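Local coordinates for solute binding protein MsmE (Bacillus subtilis subsp. subtilis str. 168, PDB 4R6H), which binds melibiose, raffinose and stachyose and, as the solute-binding component of the MelEDC-MsmX ABC transporter, takes part in their import, at residues A[41-44]-A[45-48]; A[195-198]-A[199-203]; A[271-274]-A[275-279]. All blocks are in the same frame, centred on the assembly; numbering follows the deposited sequence.

Two of the three contacts lie where a loop turns into a helix, and the third lies within one helix. Contact 1 joins the loop after strand 33-38 to helix 44-60, and contact 3 joins the loop after strand 265-269 to helix 274-281; both are only partly buried, with centres 16 Å apart. Contact 2 is two successive turns of helix 192-206, deeply buried, its nearest atoms about 5 Å from contact 3. The two helix starts each have a threonine at the N-cap position and mostly polar chemistry, but carboxylate-to-amide and arginine-to-carbonyl bonds dominate contact 1, whereas contact 3 has a hydroxyl-carboxylate bond and an apolar leucine-valine touch. Contact 2 instead pairs two glutamines and two aromatic rings.

Contact 1 (A[41-44]-A[45-48]); sequences MSTD and SERD
Glu46 OE1 is gripped by two successive backbone amides, Ser42 N at 3.0 Å and Thr43 N at 3.1 Å. The first bond arrives almost in line with the C-O bond; the second is nearly straight at hydrogen (174°) but comes from above the carboxylate plane. With CG anti to the carbonyl carbon (chi1 -69°) and the chain extended beyond it, Glu46 reaches back over Thr43, and its bond to the N-cap residue's amide forms the carboxylate half of a capping box. Thr43 OG1 lies 3.1 Å from Glu46 N and gives a hydrogen bond to Ser45 OG (3.0 Å), which is in turn bonded to Ala342 O. Nearer the backbone, Met41 SD packs against Glu46 CB at 3.7 Å. The next residue, the extended Arg47, turns its guanidinium edge to the loop, so that NE (3.0 Å) and NH2 (3.2 Å) both hold Met41 O, which lies in the guanidinium plane, while Ser42 O sits over one face. The loop's amides thus meet a carboxylate and its carbonyl a guanidinium, fastening it to the first turn of helix 44-60; the carboxylate near this helix start would probably be stabilised in its charged form.

Contact 2 (A[195-198]-A[199-203]); sequences AQYY and DQFAT
Gln200 runs beside Gln196, one turn earlier on helix 192-206, and the two side chains point the same way. Starting from its root, Gln200 CB lies 3.4 Å from Gln196 O, the carbonyl that also accepts the Gln200 backbone N-H, and CG stays close to that same oxygen at 3.6 Å. CD is 4.1 Å from Gln196 NE2, and at the tip OE1 receives that NE2 at 2.9 Å in a nearly straight bond (174°), the donor arriving almost in line with C=O. OE1 lies in the plane of the Gln196 amide, although the two amide planes are turned 39° apart. The other tip atom, Gln200 NE2, goes to Thr292 OG1 and Gly144 O, and Gln196 NE2 also serves Gln270 O. Both amide orientations are therefore probably fixed, since each NE2 has two oxygen partners and Gln200 OE1 receives an N-H. A step round the helix, Tyr197 turns its CG anti to the backbone N (chi1 161°), which brings CD1 to 3.6 Å from Phe201 CD2. The rings meet obliquely, centroids 5.5 Å apart, and Phe201 CD2 also approaches Tyr197 O, which lies near the plane of its ring. Leu231 touches Phe201, and its carbonyl accepts Tyr197 OH. Glutamine amides are thus matched partly with each other and partly with neighbouring backbone and hydroxyl oxygens, while the aromatic flank packs on helix 229-240.

Contact 3 (A[271-274]-A[275-279]); sequences GGTL and GQDVA
Thr273 meets Asp277 just beyond two glycines, of which Gly272 takes backbone angles (phi 115°) that would jam a CB against the preceding carbonyl. At Thr273, the N-cap residue, OG1 sits between the backbone N and carbonyl carbon (chi1 60°), from where it gives a hydrogen bond to Asp277 OD2 at 2.9 Å, reaching that oxygen from above the carboxylate plane. The other branch, CG2, lies 3.5 Å from Gln276 OE1, whose hydrogen bond goes to Ser344 OG, while the Gln276 CG packs 3.3 Å from Thr273 O. That carbonyl oxygen takes the Asp277 amide as the first helical bond, 3.0 Å to Asp277 N. An alanine in place of Asp277 would remove the carboxylate and would probably leave Thr273 OG1 without its hydrogen-bond acceptor and its rotation less firmly set. Next, Leu274 opens the helix: its backbone O accepts Val278 N at 2.8 Å, and CD1 touches Val278 CG2 at 3.7 Å, both side chains also meeting Met260 of helix 256-261. Gly275 N is bonded to Tyr358 OH. The arrangement is a helix start with a threonine N-cap whose side chain does not cap the amides but bonds to a carboxylate one turn on, carrying the chain from strand 265-269 into helix 274-281.

Contact 1 (A[41-44]-A[45-48])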
loop_
_atom_site.group_PDB
_atom_site.type_symbol
_atom_site.label_atom_id
_atom_site.label_comp_id
_atom_site.label_asym_id
_atom_site.label_seq_id
_atom_site.Cartn_x
_atom_site.Cartn_y
_atom_site.Cartn_z
ATOM N N MET A 41 2.264 -12.275 2.183
ATOM C CA MET A 41 2.723 -11.820 3.497
ATOM C C MET A 41 4.230 -12.008 3.606
ATOM O O MET A 41 4.774 -12.966 3.090
ATOM C CB MET A 41 2.019 -12.545 4.626
ATOM C CG MET A 41 0.578 -12.159 4.755
ATOM S SD MET A 41 -0.242 -13.024 6.091
ATOM C CE MET A 41 -1.959 -12.597 5.818
ATOM N N SER A 42 4.865 -11.090 4.311
ATOM C CA SER A 42 6.338 -10.960 4.321
ATOM C C SER A 42 6.973 -11.079 5.698
ATOM O O SER A 42 8.093 -11.538 5.804
ATOM C CB SER A 42 6.752 -9.643 3.641
ATOM O OG SER A 42 6.101 -8.526 4.192
ATOM N N THR A 43 6.283 -10.683 6.749
ATOM C CA THR A 43 6.917 -10.616 8.075
ATOM C C THR A 43 6.693 -11.873 8.880
ATOM O O THR A 43 5.754 -12.681 8.619
ATOM C CB THR A 43 6.419 -9.423 8.911
ATOM O OG1 THR A 43 5.142 -9.723 9.469
ATOM C CG2 THR A 43 6.368 -8.125 8.134
ATOM N N ASP A 44 7.586 -12.107 9.836
ATOM C CA ASP A 44 7.440 -13.257 10.685
ATOM C C ASP A 44 6.106 -13.264 11.417
ATOM O O ASP A 44 5.507 -14.323 11.527
ATOM C CB ASP A 44 8.595 -13.369 11.698
ATOM C CG ASP A 44 9.912 -13.785 11.032
ATOM O OD1 ASP A 44 9.971 -13.994 9.808
ATOM O OD2 ASP A 44 10.906 -13.946 11.745
ATOM N N SER A 45 5.644 -12.105 11.910
ATOM C CA SER A 45 4.390 -12.052 12.680
ATOM C C SER A 45 3.245 -12.490 11.773
ATOM O O SER A 45 2.362 -13.235 12.173
ATOM C CB SER A 45 4.062 -10.670 13.251
ATOM O OG SER A 45 3.968 -9.684 12.237
ATOM N N GLU A 46 3.299 -12.035 10.521
ATOM C CA GLU A 46 2.198 -12.357 9.603
ATOM C C GLU A 46 2.207 -13.827 9.287
ATOM O O GLU A 46 1.172 -14.529 9.372
ATOM C CB GLU A 46 2.353 -11.576 8.319
ATOM C CG GLU A 46 2.127 -10.109 8.517
ATOM C CD GLU A 46 2.571 -9.239 7.399
ATOM O OE1 GLU A 46 3.334 -9.658 6.491
ATOM O OE2 GLU A 46 2.151 -8.078 7.485
ATOM N N ARG A 47 3.367 -14.319 8.856
ATOM C CA ARG A 47 3.449 -15.710 8.492
ATOM C C ARG A 47 3.139 -16.630 9.653
ATOM O O ARG A 47 2.438 -17.620 9.466
ATOM C CB ARG A 47 4.819 -16.004 7.852
ATOM C CG ARG A 47 5.045 -15.221 6.595
ATOM C CD ARG A 47 6.280 -15.679 5.852
ATOM N NE ARG A 47 6.496 -14.908 4.622
ATOM C CZ ARG A 47 7.568 -15.029 3.832
ATOM N NH1 ARG A 47 8.536 -15.907 4.120
ATOM N NH2 ARG A 47 7.664 -14.292 2.739
ATOM N N ASP A 48 3.703 -16.368 10.834
ATOM C CA ASP A 48 3.458 -17.216 11.996
ATOM C C ASP A 48 1.981 -17.204 12.435
ATOM O O ASP A 48 1.417 -18.221 12.775
ATOM C CB ASP A 48 4.362 -16.827 13.175
ATOM C CG ASP A 48 5.851 -16.977 12.861
ATOM O OD1 ASP A 48 6.200 -17.573 11.812
ATOM O OD2 ASP A 48 6.676 -16.458 13.663
#

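Contact 2 (A[195-198]-A[199-203])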
loop_
_atom_site.group_PDB
_atom_site.type_symbol
_atom_site.label_atom_id
_atom_site.label_comp_id
_atom_site.label_asym_id
_atom_site.label_seq_id
_atom_site.Cartn_x
_atom_site.Cartn_y
_atom_site.Cartn_z
ATOM N N ALA A 195 9.787 5.752 -5.605
ATOM C CA ALA A 195 8.588 5.271 -6.215
ATOM C C ALA A 195 7.379 5.520 -5.336
ATOM O O ALA A 195 6.281 5.840 -5.826
ATOM C CB ALA A 195 8.696 3.794 -6.600
ATOM N N GLN A 196 7.535 5.311 -4.039
ATOM C CA GLN A 196 6.423 5.500 -3.123
ATOM C C GLN A 196 5.901 6.957 -3.159
ATOM O O GLN A 196 4.690 7.214 -3.098
ATOM C CB GLN A 196 6.839 5.116 -1.695
ATOM C CG GLN A 196 5.683 5.204 -0.731
ATOM C CD GLN A 196 5.904 4.591 0.630
ATOM O OE1 GLN A 196 6.908 3.949 0.890
ATOM N NE2 GLN A 196 4.903 4.752 1.504
ATOM N N TYR A 197 6.853 7.887 -3.203
ATOM C CA TYR A 197 6.520 9.310 -3.311
ATOM C C TYR A 197 5.681 9.570 -4.573
ATOM O O TYR A 197 4.604 10.196 -4.533
ATOM C CB TYR A 197 7.819 10.160 -3.283
ATOM C CG TYR A 197 7.627 11.546 -3.825
ATOM C CD1 TYR A 197 7.058 12.562 -3.042
ATOM C CD2 TYR A 197 7.931 11.817 -5.140
ATOM C CE1 TYR A 197 6.827 13.833 -3.585
ATOM C CE2 TYR A 197 7.694 13.063 -5.691
ATOM C CZ TYR A 197 7.187 14.075 -4.896
ATOM O OH TYR A 197 6.944 15.319 -5.464
ATOM N N TYR A 198 6.221 9.149 -5.706
ATOM C CA TYR A 198 5.518 9.368 -6.968
ATOM C C TYR A 198 4.155 8.705 -6.977
ATOM O O TYR A 198 3.166 9.293 -7.420
ATOM C CB TYR A 198 6.333 8.897 -8.142
ATOM C CG TYR A 198 7.457 9.797 -8.621
ATOM C CD1 TYR A 198 7.204 11.067 -9.143
ATOM C CD2 TYR A 198 8.765 9.339 -8.687
ATOM C CE1 TYR A 198 8.230 11.868 -9.645
ATOM C CE2 TYR A 198 9.773 10.123 -9.198
ATOM C CZ TYR A 198 9.502 11.376 -9.703
ATOM O OH TYR A 198 10.555 12.125 -10.196
ATOM N N ASP A 199 4.116 7.436 -6.558
ATOM C CA ASP A 199 2.888 6.660 -6.623
ATOM C C ASP A 199 1.794 7.266 -5.749
ATOM O O ASP A 199 0.631 7.432 -6.206
ATOM C CB ASP A 199 3.206 5.191 -6.221
ATOM C CG ASP A 199 2.245 4.184 -6.782
ATOM O OD1 ASP A 199 1.527 4.451 -7.727
ATOM O OD2 ASP A 199 2.313 3.045 -6.322
ATOM N N GLN A 200 2.107 7.596 -4.496
ATOM C CA GLN A 200 1.103 8.130 -3.613
ATOM C C GLN A 200 0.597 9.480 -4.110
ATOM O O GLN A 200 -0.598 9.696 -4.136
ATOM C CB GLN A 200 1.569 8.295 -2.158
ATOM C CG GLN A 200 1.582 7.027 -1.357
ATOM C CD GLN A 200 1.950 7.214 0.111
ATOM O OE1 GLN A 200 2.700 6.414 0.638
ATOM N NE2 GLN A 200 1.294 8.147 0.795
ATOM N N PHE A 201 1.523 10.374 -4.495
ATOM C CA PHE A 201 1.083 11.731 -4.867
ATOM C C PHE A 201 0.450 11.790 -6.259
ATOM O O PHE A 201 -0.247 12.745 -6.586
ATOM C CB PHE A 201 2.177 12.769 -4.664
ATOM C CG PHE A 201 2.366 13.189 -3.234
ATOM C CD1 PHE A 201 1.415 13.986 -2.577
ATOM C CD2 PHE A 201 3.492 12.811 -2.540
ATOM C CE1 PHE A 201 1.627 14.378 -1.267
ATOM C CE2 PHE A 201 3.726 13.230 -1.240
ATOM C CZ PHE A 201 2.758 14.012 -0.590
ATOM N N ALA A 202 0.670 10.776 -7.084
ATOM C CA ALA A 202 -0.016 10.714 -8.382
ATOM C C ALA A 202 -1.530 10.671 -8.229
ATOM O O ALA A 202 -2.267 11.177 -9.065
ATOM C CB ALA A 202 0.429 9.480 -9.155
ATOM N N THR A 203 -2.028 10.086 -7.135
ATOM C CA THR A 203 -3.470 10.040 -6.872
ATOM C C THR A 203 -4.128 11.426 -6.671
ATOM O O THR A 203 -5.043 11.764 -7.458
ATOM C CB THR A 203 -3.776 9.013 -5.747
ATOM O OG1 THR A 203 -3.545 7.670 -6.241
ATOM C CG2 THR A 203 -5.195 9.082 -5.246
#

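Contact 3 (A[271-274]-A[275-279])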
loop_
_atom_site.group_PDB
_atom_site.type_symbol
_atom_site.label_atom_id
_atom_site.label_comp_id
_atom_site.label_asym_id
_atom_site.label_seq_id
_atom_site.Cartn_x
_atom_site.Cartn_y
_atom_site.Cartn_z
ATOM N N GLY A 271 5.568 3.836 6.195
ATOM C CA GLY A 271 6.028 2.456 6.028
ATOM C C GLY A 271 5.148 1.421 6.728
ATOM O O GLY A 271 5.134 0.240 6.349
ATOM N N GLY A 272 4.423 1.854 7.760
ATOM C CA GLY A 272 3.423 1.006 8.404
ATOM C C GLY A 272 3.714 0.624 9.851
ATOM O O GLY A 272 2.775 0.448 10.605
ATOM N N THR A 273 4.969 0.427 10.218
ATOM C CA THR A 273 5.280 0.018 11.598
ATOM C C THR A 273 6.229 0.986 12.281
ATOM O O THR A 273 6.805 0.676 13.313
ATOM C CB THR A 273 5.866 -1.382 11.697
ATOM O OG1 THR A 273 7.093 -1.442 10.933
ATOM C CG2 THR A 273 4.870 -2.421 11.166
ATOM N N LEU A 274 6.385 2.173 11.726
ATOM C CA LEU A 274 7.413 3.075 12.229
ATOM C C LEU A 274 7.128 3.490 13.665
ATOM O O LEU A 274 8.034 3.466 14.528
ATOM C CB LEU A 274 7.592 4.316 11.334
ATOM C CG LEU A 274 8.704 5.316 11.738
ATOM C CD1 LEU A 274 10.071 4.663 11.773
ATOM C CD2 LEU A 274 8.731 6.538 10.811
ATOM N N GLY A 275 5.886 3.884 13.933
ATOM C CA GLY A 275 5.521 4.362 15.259
ATOM C C GLY A 275 5.806 3.325 16.302
ATOM O O GLY A 275 6.410 3.573 17.330
ATOM N N GLN A 276 5.355 2.104 16.035
ATOM C CA GLN A 276 5.470 1.057 17.047
ATOM C C GLN A 276 6.938 0.669 17.247
ATOM O O GLN A 276 7.408 0.390 18.379
ATOM C CB GLN A 276 4.562 -0.144 16.677
ATOM C CG GLN A 276 4.911 -0.953 15.400
ATOM C CD GLN A 276 3.770 -1.777 14.770
ATOM O OE1 GLN A 276 3.909 -2.981 14.510
ATOM N NE2 GLN A 276 2.706 -1.135 14.471
ATOM N N ASP A 277 7.699 0.663 16.165
ATOM C CA ASP A 277 9.111 0.304 16.223
ATOM C C ASP A 277 9.927 1.365 16.973
ATOM O O ASP A 277 10.815 1.031 17.771
ATOM C CB ASP A 277 9.683 0.117 14.832
ATOM C CG ASP A 277 9.123 -1.087 14.114
ATOM O OD1 ASP A 277 8.601 -2.004 14.795
ATOM O OD2 ASP A 277 9.195 -1.028 12.850
ATOM N N VAL A 278 9.627 2.634 16.716
ATOM C CA VAL A 278 10.283 3.739 17.403
ATOM C C VAL A 278 9.943 3.726 18.897
ATOM O O VAL A 278 10.834 3.918 19.722
ATOM C CB VAL A 278 9.830 5.091 16.750
ATOM C CG1 VAL A 278 10.138 6.300 17.637
ATOM C CG2 VAL A 278 10.494 5.250 15.404
ATOM N N ALA A 279 8.668 3.491 19.219
ATOM C CA ALA A 279 8.234 3.445 20.632
ATOM C C ALA A 279 8.978 2.402 21.429
ATOM O O ALA A 279 9.218 2.608 22.643
ATOM C CB ALA A 279 6.745 3.226 20.713
#